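Local structure of type II restriction enzyme SfiI (2EZV) at the interface of chains A and B and the interface of chains A and C. The protein cleaves double-stranded DNA as a tetrameric type IIF restriction endonuclease, recognising the interrupted sequence 5'-GGCCN(5)GGCC-3'. Sequence-based numbering; all coordinates share one arbitrary frame. Chains: chain A/B/C, Type II restriction enzyme SfiI.

Contact 1: the interface of chains A and B. Residues chain A 31, 59-60, 63; chain B 73-74, 82.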
ATOM      1  N   TYR A  31      17.505   5.617  -0.781  1.00 15.90           N
ATOM      2  CA  TYR A  31      17.419   4.903  -2.050  1.00 15.41           C
ATOM      3  C   TYR A  31      18.656   5.185  -2.918  1.00 15.51           C
ATOM      4  O   TYR A  31      18.775   4.651  -4.025  1.00 15.03           O
ATOM      5  CB  TYR A  31      16.172   5.355  -2.818  1.00 14.38           C
ATOM      6  CG  TYR A  31      15.865   4.526  -4.050  1.00 16.17           C
ATOM      7  CD1 TYR A  31      15.453   3.197  -3.931  1.00 16.01           C
ATOM      8  CD2 TYR A  31      15.992   5.062  -5.336  1.00 16.07           C
ATOM      9  CE1 TYR A  31      15.173   2.414  -5.062  1.00 14.05           C
ATOM     10  CE2 TYR A  31      15.717   4.285  -6.475  1.00 14.74           C
ATOM     11  CZ  TYR A  31      15.307   2.960  -6.325  1.00 15.34           C
ATOM     12  OH  TYR A  31      15.027   2.174  -7.427  1.00 17.41           O
ATOM     13  N   GLN A  59      10.539   7.835  -8.722  1.00 14.84           N
ATOM     14  CA  GLN A  59       9.298   7.179  -8.314  1.00 16.56           C
ATOM     15  C   GLN A  59       9.518   6.081  -7.284  1.00 15.95           C
ATOM     16  O   GLN A  59       8.802   6.009  -6.296  1.00 18.07           O
ATOM     17  CB  GLN A  59       8.561   6.593  -9.525  1.00 14.21           C
ATOM     18  CG  GLN A  59       7.413   5.687  -9.132  1.00 17.41           C
ATOM     19  CD  GLN A  59       6.587   5.170 -10.310  1.00 19.31           C
ATOM     20  OE1 GLN A  59       5.833   4.199 -10.171  1.00 21.33           O
ATOM     21  NE2 GLN A  59       6.713   5.814 -11.459  1.00 17.53           N
ATOM     22  N   TYR A  60      10.507   5.229  -7.514  1.00 16.13           N
ATOM     23  CA  TYR A  60      10.787   4.129  -6.597  1.00 15.82           C
ATOM     24  C   TYR A  60      11.230   4.645  -5.238  1.00 15.29           C
ATOM     25  O   TYR A  60      10.873   4.093  -4.201  1.00 15.47           O
ATOM     26  CB  TYR A  60      11.867   3.224  -7.185  1.00 14.86           C
ATOM     27  CG  TYR A  60      11.459   2.533  -8.467  1.00 16.08           C
ATOM     28  CD1 TYR A  60      12.386   2.312  -9.490  1.00 17.35           C
ATOM     29  CD2 TYR A  60      10.162   2.064  -8.648  1.00 15.62           C
ATOM     30  CE1 TYR A  60      12.029   1.645 -10.651  1.00 15.66           C
ATOM     31  CE2 TYR A  60       9.798   1.387  -9.806  1.00 16.68           C
ATOM     32  CZ  TYR A  60      10.732   1.179 -10.801  1.00 17.16           C
ATOM     33  OH  TYR A  60      10.374   0.490 -11.942  1.00 19.21           O
ATOM     34  N   GLU A  63       7.702   6.732  -3.823  1.00 13.87           N
ATOM     35  CA  GLU A  63       6.425   6.037  -3.632  1.00 14.38           C
ATOM     36  C   GLU A  63       6.406   5.250  -2.330  1.00 14.33           C
ATOM     37  O   GLU A  63       5.356   4.804  -1.874  1.00 11.79           O
ATOM     38  CB  GLU A  63       6.127   5.103  -4.814  1.00 14.77           C
ATOM     39  CG  GLU A  63       7.187   4.039  -5.076  1.00 15.06           C
ATOM     40  CD  GLU A  63       6.846   3.126  -6.256  1.00 17.46           C
ATOM     41  OE1 GLU A  63       5.980   3.494  -7.090  1.00 14.61           O
ATOM     42  OE2 GLU A  63       7.464   2.042  -6.357  1.00 17.28           O
TER
ATOM     43  N   ARG B  73      13.400  -3.808  -8.808  1.00 21.45           N
ATOM     44  CA  ARG B  73      12.925  -2.749  -9.690  1.00 22.69           C
ATOM     45  C   ARG B  73      13.951  -2.474 -10.778  1.00 23.80           C
ATOM     46  O   ARG B  73      15.137  -2.757 -10.608  1.00 22.64           O
ATOM     47  CB  ARG B  73      12.711  -1.460  -8.896  1.00 21.58           C
ATOM     48  CG  ARG B  73      11.834  -1.611  -7.675  1.00 22.65           C
ATOM     49  CD  ARG B  73      12.125  -0.520  -6.663  1.00 23.95           C
ATOM     50  NE  ARG B  73      12.509  -1.065  -5.364  1.00 26.90           N
ATOM     51  CZ  ARG B  73      13.525  -1.900  -5.182  1.00 29.32           C
ATOM     52  NH1 ARG B  73      14.251  -2.282  -6.219  1.00 33.99           N
ATOM     53  NH2 ARG B  73      13.828  -2.346  -3.971  1.00 26.65           N
ATOM     54  N   PHE B  74      13.488  -1.925 -11.897  1.00 24.68           N
ATOM     55  CA  PHE B  74      14.378  -1.564 -12.998  1.00 24.62           C
ATOM     56  C   PHE B  74      13.798  -0.361 -13.741  1.00 24.17           C
ATOM     57  O   PHE B  74      12.587  -0.127 -13.716  1.00 23.41           O
ATOM     58  CB  PHE B  74      14.565  -2.756 -13.951  1.00 22.32           C
ATOM     59  CG  PHE B  74      13.300  -3.195 -14.636  1.00 23.13           C
ATOM     60  CD1 PHE B  74      12.862  -2.556 -15.792  1.00 21.53           C
ATOM     61  CD2 PHE B  74      12.535  -4.233 -14.115  1.00 22.04           C
ATOM     62  CE1 PHE B  74      11.685  -2.942 -16.420  1.00 22.20           C
ATOM     63  CE2 PHE B  74      11.357  -4.624 -14.734  1.00 22.39           C
ATOM     64  CZ  PHE B  74      10.928  -3.976 -15.892  1.00 21.97           C
ATOM     65  N   ARG B  82       6.203  -3.875 -12.976  1.00 14.15           N
ATOM     66  CA  ARG B  82       6.295  -4.335 -11.603  1.00 13.75           C
ATOM     67  C   ARG B  82       6.737  -5.788 -11.592  1.00 13.77           C
ATOM     68  O   ARG B  82       6.202  -6.603 -12.340  1.00 14.54           O
ATOM     69  CB  ARG B  82       4.934  -4.226 -10.887  1.00 14.01           C
ATOM     70  CG  ARG B  82       4.438  -2.804 -10.588  1.00 15.67           C
ATOM     71  CD  ARG B  82       5.376  -2.020  -9.654  1.00 14.26           C
ATOM     72  NE  ARG B  82       4.826  -0.694  -9.357  1.00 16.31           N
ATOM     73  CZ  ARG B  82       5.423   0.234  -8.608  1.00 17.30           C
ATOM     74  NH1 ARG B  82       6.616   0.002  -8.058  1.00 15.07           N
ATOM     75  NH2 ARG B  82       4.822   1.402  -8.410  1.00 15.63           N
TER
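The ring of A:Tyr60 lies against the aliphatic part of B:Arg73. CB of B:Arg73 sits over one face of the ring, 3.8 Å from its centroid, in a CH-pi contact offset toward the rim. CD of the same arginine covers the inner end of the ring, 3.6 Å from A:Tyr60 CG. The two side chains run past each other in opposite directions. The arginine chain bends at chi3 (-123°), which turns its guanidinium away from the ring face. A:Tyr31 borders this layer, with its OH 4.0 Å from B:Arg73 CD. At the far end of the ring, the phenol OH of A:Tyr60 donates to the backbone carbonyl O of B:Phe74 at 2.9 Å. The donor is tilted from the carbonyl plane. The polar rim is a salt bridge between A:Glu63 and B:Arg82. B:Arg82 grips the A:Glu63 carboxylate end-on, NH2 2.7 Å from A:Glu63 OE1 and NH1 2.8 Å from A:Glu63 OE2. Both oxygens are met on their syn sides, and the two flat groups are 22° apart, nearly coplanar. The paired bonds probably restrict rotation of both groups. A:Gln59 flanks the bridge, its amide OE1 3.5 Å from B:Arg82 NH2. A:Glu63 OE2 also lies at the edge of the A:Tyr60 ring, so the salt bridge lies beside the ring. This patch and its two-fold twin help join chains A and B within the SfiI tetramer.

Contact 2: the interface of chains A and C. Residues chain A 145-148; chain C 265-268.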
ATOM      1  N   GLN A 145     -13.928  17.892  -2.977  1.00 19.99           N
ATOM      2  CA  GLN A 145     -15.313  17.945  -2.514  1.00 22.28           C
ATOM      3  C   GLN A 145     -15.478  17.264  -1.148  1.00 22.41           C
ATOM      4  O   GLN A 145     -15.311  16.049  -1.025  1.00 22.24           O
ATOM      5  CB  GLN A 145     -16.228  17.273  -3.549  1.00 22.58           C
ATOM      6  CG  GLN A 145     -17.706  17.271  -3.179  1.00 24.15           C
ATOM      7  CD  GLN A 145     -18.256  18.671  -2.962  1.00 25.38           C
ATOM      8  OE1 GLN A 145     -18.211  19.517  -3.857  1.00 28.13           O
ATOM      9  NE2 GLN A 145     -18.775  18.921  -1.769  1.00 26.04           N
ATOM     10  N   SER A 146     -15.804  18.042  -0.124  1.00 22.42           N
ATOM     11  CA  SER A 146     -15.983  17.464   1.204  1.00 23.44           C
ATOM     12  C   SER A 146     -17.291  16.695   1.232  1.00 23.48           C
ATOM     13  O   SER A 146     -18.180  16.920   0.408  1.00 22.62           O
ATOM     14  CB  SER A 146     -16.010  18.546   2.285  1.00 22.29           C
ATOM     15  OG  SER A 146     -17.178  19.334   2.186  1.00 21.74           O
ATOM     16  N   ALA A 147     -17.405  15.782   2.180  1.00 24.30           N
ATOM     17  CA  ALA A 147     -18.614  14.986   2.295  1.00 25.82           C
ATOM     18  C   ALA A 147     -19.695  15.748   3.055  1.00 25.74           C
ATOM     19  O   ALA A 147     -20.870  15.431   2.945  1.00 26.19           O
ATOM     20  CB  ALA A 147     -18.302  13.684   3.003  1.00 24.46           C
ATOM     21  N   ASN A 148     -19.301  16.766   3.809  1.00 26.19           N
ATOM     22  CA  ASN A 148     -20.271  17.513   4.604  1.00 28.01           C
ATOM     23  C   ASN A 148     -20.432  18.993   4.270  1.00 28.52           C
ATOM     24  O   ASN A 148     -21.121  19.714   4.994  1.00 29.65           O
ATOM     25  CB  ASN A 148     -19.920  17.363   6.091  1.00 26.90           C
ATOM     26  CG  ASN A 148     -18.481  17.781   6.401  1.00 26.27           C
ATOM     27  OD1 ASN A 148     -17.585  17.614   5.576  1.00 22.96           O
ATOM     28  ND2 ASN A 148     -18.258  18.308   7.602  1.00 26.29           N
TER
ATOM     29  N   LEU C 265     -13.999  19.787   7.810  1.00 19.89           N
ATOM     30  CA  LEU C 265     -14.502  19.067   6.658  1.00 17.79           C
ATOM     31  C   LEU C 265     -13.828  17.710   6.582  1.00 17.05           C
ATOM     32  O   LEU C 265     -12.701  17.544   7.037  1.00 17.28           O
ATOM     33  CB  LEU C 265     -14.217  19.858   5.391  1.00 16.38           C
ATOM     34  CG  LEU C 265     -14.704  21.305   5.395  1.00 18.97           C
ATOM     35  CD1 LEU C 265     -14.339  21.958   4.070  1.00 19.37           C
ATOM     36  CD2 LEU C 265     -16.203  21.346   5.615  1.00 18.37           C
ATOM     37  N   PHE C 266     -14.525  16.737   6.014  1.00 17.10           N
ATOM     38  CA  PHE C 266     -13.967  15.405   5.859  1.00 18.85           C
ATOM     39  C   PHE C 266     -14.447  14.859   4.529  1.00 19.72           C
ATOM     40  O   PHE C 266     -15.456  15.329   3.995  1.00 21.11           O
ATOM     41  CB  PHE C 266     -14.391  14.496   7.025  1.00 18.53           C
ATOM     42  CG  PHE C 266     -15.873  14.210   7.087  1.00 18.81           C
ATOM     43  CD1 PHE C 266     -16.412  13.106   6.434  1.00 19.04           C
ATOM     44  CD2 PHE C 266     -16.719  15.016   7.842  1.00 16.78           C
ATOM     45  CE1 PHE C 266     -17.776  12.805   6.537  1.00 19.36           C
ATOM     46  CE2 PHE C 266     -18.075  14.725   7.952  1.00 18.38           C
ATOM     47  CZ  PHE C 266     -18.605  13.617   7.299  1.00 17.83           C
ATOM     48  N   LEU C 267     -13.722  13.889   3.981  1.00 19.66           N
ATOM     49  CA  LEU C 267     -14.098  13.306   2.704  1.00 21.80           C
ATOM     50  C   LEU C 267     -14.682  11.907   2.880  1.00 24.12           C
ATOM     51  O   LEU C 267     -14.604  11.322   3.960  1.00 24.02           O
ATOM     52  CB  LEU C 267     -12.879  13.222   1.770  1.00 22.19           C
ATOM     53  CG  LEU C 267     -12.071  14.475   1.430  1.00 23.28           C
ATOM     54  CD1 LEU C 267     -12.992  15.663   1.225  1.00 21.47           C
ATOM     55  CD2 LEU C 267     -11.131  14.769   2.548  1.00 25.38           C
ATOM     56  N   GLU C 268     -15.255  11.374   1.805  1.00 26.16           N
ATOM     57  CA  GLU C 268     -15.830  10.037   1.821  1.00 29.15           C
ATOM     58  C   GLU C 268     -14.722   8.981   1.912  1.00 31.25           C
ATOM     59  O   GLU C 268     -14.883   7.951   2.565  1.00 32.08           O
ATOM     60  CB  GLU C 268     -16.657   9.814   0.560  1.00 27.44           C
TER
HETATM   61  O   HOH W   1     -15.963  13.599  -0.284  1.00 32.06           O
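A:Ala147 and C:Phe266 meet through their backbones. The amide N of A:Ala147 donates to the carbonyl O of C:Phe266 at 2.7 Å, nearly straight at the hydrogen. The donor approaches almost along the C=O axis. C:Phe266 N in turn donates to the side-chain amide oxygen OD1 of A:Asn148 at 3.2 Å, a longer bond tilted from the amide carbonyl plane. Thus both backbone polar groups of C:Phe266 are bound by the loop of chain A. The side chains of C:Phe266 and A:Asn148 cross obliquely, with ring and amide planes 32° apart. CG of A:Asn148 lies 3.5 Å from C:Phe266 CE2. The methyl CB of A:Ala147 lies over the same ring face, toward the CE1 rim, 3.7 Å from C:Phe266 CE1. A:Asn148 holds CG between its backbone N and carbonyl carbon (chi1 55°), which brings OD1 to the C:Phe266 amide while CB and CG stay against the ring. Flanking leucines extend the contact. CB of C:Leu265 touches CB of A:Ser146, and CD1 of C:Leu267 reaches CA of A:Ser146 at 3.5 Å. Further out, NE2 of A:Gln145 donates to A:Ser146 O within chain A, which probably steadies the start of the loop after strand 141-145. A water joins the chains at this end. It lies 2.6 Å from the carbonyl O of A:Gln145 and 3.1 Å from the backbone N of C:Glu268.

Contact 3: the interface of chains A and C. Residues chain A 265-266; chain C 146-149, 151-152.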
ATOM      1  N   LEU A 265      21.385  10.841  10.007  1.00 18.28           N
ATOM      2  CA  LEU A 265      21.313   9.386  10.012  1.00 18.19           C
ATOM      3  C   LEU A 265      20.261   8.890   9.031  1.00 18.49           C
ATOM      4  O   LEU A 265      19.200   9.500   8.882  1.00 17.65           O
ATOM      5  CB  LEU A 265      20.965   8.888  11.416  1.00 17.72           C
ATOM      6  CG  LEU A 265      21.927   9.330  12.522  1.00 20.25           C
ATOM      7  CD1 LEU A 265      21.498   8.753  13.863  1.00 20.57           C
ATOM      8  CD2 LEU A 265      23.324   8.853  12.171  1.00 20.04           C
ATOM      9  N   PHE A 266      20.555   7.780   8.360  1.00 18.79           N
ATOM     10  CA  PHE A 266      19.604   7.202   7.426  1.00 19.98           C
ATOM     11  C   PHE A 266      19.553   5.687   7.587  1.00 22.52           C
ATOM     12  O   PHE A 266      20.492   5.073   8.109  1.00 23.87           O
ATOM     13  CB  PHE A 266      19.946   7.607   5.980  1.00 18.65           C
ATOM     14  CG  PHE A 266      21.193   6.976   5.438  1.00 17.37           C
ATOM     15  CD1 PHE A 266      21.139   5.747   4.787  1.00 16.96           C
ATOM     16  CD2 PHE A 266      22.417   7.627   5.544  1.00 18.28           C
ATOM     17  CE1 PHE A 266      22.285   5.174   4.241  1.00 16.46           C
ATOM     18  CE2 PHE A 266      23.572   7.062   5.002  1.00 18.07           C
ATOM     19  CZ  PHE A 266      23.501   5.828   4.346  1.00 18.22           C
TER
ATOM     20  N   SER C 146      20.869   2.758  12.413  1.00 25.76           N
ATOM     21  CA  SER C 146      21.134   3.527  11.204  1.00 26.57           C
ATOM     22  C   SER C 146      22.175   2.773  10.404  1.00 27.03           C
ATOM     23  O   SER C 146      22.886   1.928  10.941  1.00 28.06           O
ATOM     24  CB  SER C 146      21.663   4.927  11.542  1.00 26.73           C
ATOM     25  OG  SER C 146      23.011   4.886  11.971  1.00 24.64           O
ATOM     26  N   ALA C 147      22.269   3.090   9.121  1.00 28.11           N
ATOM     27  CA  ALA C 147      23.218   2.432   8.239  1.00 27.52           C
ATOM     28  C   ALA C 147      24.556   3.159   8.174  1.00 29.23           C
ATOM     29  O   ALA C 147      25.527   2.624   7.633  1.00 28.76           O
ATOM     30  CB  ALA C 147      22.621   2.327   6.842  1.00 27.38           C
ATOM     31  N   ASN C 148      24.616   4.368   8.726  1.00 28.53           N
ATOM     32  CA  ASN C 148      25.847   5.147   8.673  1.00 29.13           C
ATOM     33  C   ASN C 148      26.356   5.599  10.033  1.00 30.19           C
ATOM     34  O   ASN C 148      27.243   6.444  10.112  1.00 31.23           O
ATOM     35  CB  ASN C 148      25.643   6.372   7.772  1.00 27.82           C
ATOM     36  CG  ASN C 148      24.609   7.349   8.328  1.00 27.67           C
ATOM     37  OD1 ASN C 148      23.593   6.940   8.895  1.00 26.05           O
ATOM     38  ND2 ASN C 148      24.859   8.647   8.150  1.00 24.34           N
ATOM     39  N   ASP C 149      25.806   5.034  11.099  1.00 31.77           N
ATOM     40  CA  ASP C 149      26.221   5.409  12.449  1.00 34.22           C
ATOM     41  C   ASP C 149      25.763   4.411  13.501  1.00 34.00           C
ATOM     42  O   ASP C 149      25.872   3.200  13.318  1.00 35.00           O
ATOM     43  CB  ASP C 149      25.678   6.799  12.799  1.00 36.11           C
ATOM     44  CG  ASP C 149      25.850   7.145  14.270  1.00 39.39           C
ATOM     45  OD1 ASP C 149      24.826   7.363  14.962  1.00 38.14           O
ATOM     46  OD2 ASP C 149      27.010   7.182  14.737  1.00 43.11           O
ATOM     47  N   VAL C 151      22.705   4.066  16.898  1.00 33.69           N
ATOM     48  CA  VAL C 151      21.267   3.996  17.048  1.00 31.95           C
ATOM     49  C   VAL C 151      20.571   5.347  16.974  1.00 31.38           C
ATOM     50  O   VAL C 151      21.147   6.384  17.296  1.00 33.10           O
ATOM     51  CB  VAL C 151      20.906   3.301  18.374  1.00 31.48           C
ATOM     52  CG1 VAL C 151      21.391   1.872  18.337  1.00 28.64           C
ATOM     53  CG2 VAL C 151      21.544   4.041  19.549  1.00 29.37           C
ATOM     54  N   LEU C 152      19.318   5.307  16.533  1.00 30.31           N
ATOM     55  CA  LEU C 152      18.470   6.485  16.403  1.00 28.08           C
ATOM     56  C   LEU C 152      17.157   6.152  17.101  1.00 25.98           C
ATOM     57  O   LEU C 152      16.444   5.252  16.686  1.00 26.30           O
ATOM     58  CB  LEU C 152      18.206   6.773  14.927  1.00 28.60           C
ATOM     59  CG  LEU C 152      17.206   7.883  14.612  1.00 28.76           C
ATOM     60  CD1 LEU C 152      17.768   9.219  15.070  1.00 30.55           C
ATOM     61  CD2 LEU C 152      16.930   7.908  13.117  1.00 31.33           C
TER
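A:Leu265 packs against the loop of chain C, with its CB beside C:Ser146 CB, 4.0 Å away. CG lies anti to the carbonyl carbon (chi1 -57°), directing the branched end toward C:Asp149 and C:Leu152. Of the two methyls, A:Leu265 CD1 meets CD1 of C:Leu152 at 3.9 Å, the two leucines passing in opposite directions. CD1 also approaches the carboxylate oxygen OD1 of C:Asp149. CD2 turns to the C:Asp149 side chain, although its very short approach to CB there is doubtful. CD2 of A:Leu265 also comes 4.0 Å from the hydroxyl OG of C:Ser146. The leucine tip is therefore shared between an apolar neighbour and polar side chains. The next residue, A:Phe266, fixes the backbone beside it. A:Phe266 N donates to OD1 of C:Asn148 at 3.2 Å, reaching the oxygen from above the carbonyl plane. A:Phe266 O accepts from C:Ala147 N at 2.8 Å, with 177° at the hydrogen. The aromatic ring lies against the C:Asn148 side chain, A:Phe266 CE2 being 3.5 Å from C:Asn148 CG, with ring and amide planes 34° apart. A:Phe266 CE1 faces CB of C:Ala147 at 3.9 Å. In the fold, A:Leu265 and A:Phe266 belong to the C-terminal tail just after strand 259-263. They dock on the chain C loop that follows strand 141-145 and leads into strand 151-167.

Contact 2 and contact 3 share one core, residues 265-266 against 146-148, with chains A and C exchanged. Contact 2 adds 145, 267 and 268, and contact 3 adds 149, 151 and 152. Their C-alpha centres are about 40 Å apart. In each, the C-terminal tail of one chain meets the loop after strand 141-145 of the other, so each tail packs on the partner's loop. Contact 1 belongs to the separate A-B interface, its C-alpha centre about 32 Å from that of contact 2 and about 22 Å from that of contact 3. Chain A thus binds two neighbours through distinct surfaces, consistent with assembly into the tetramer.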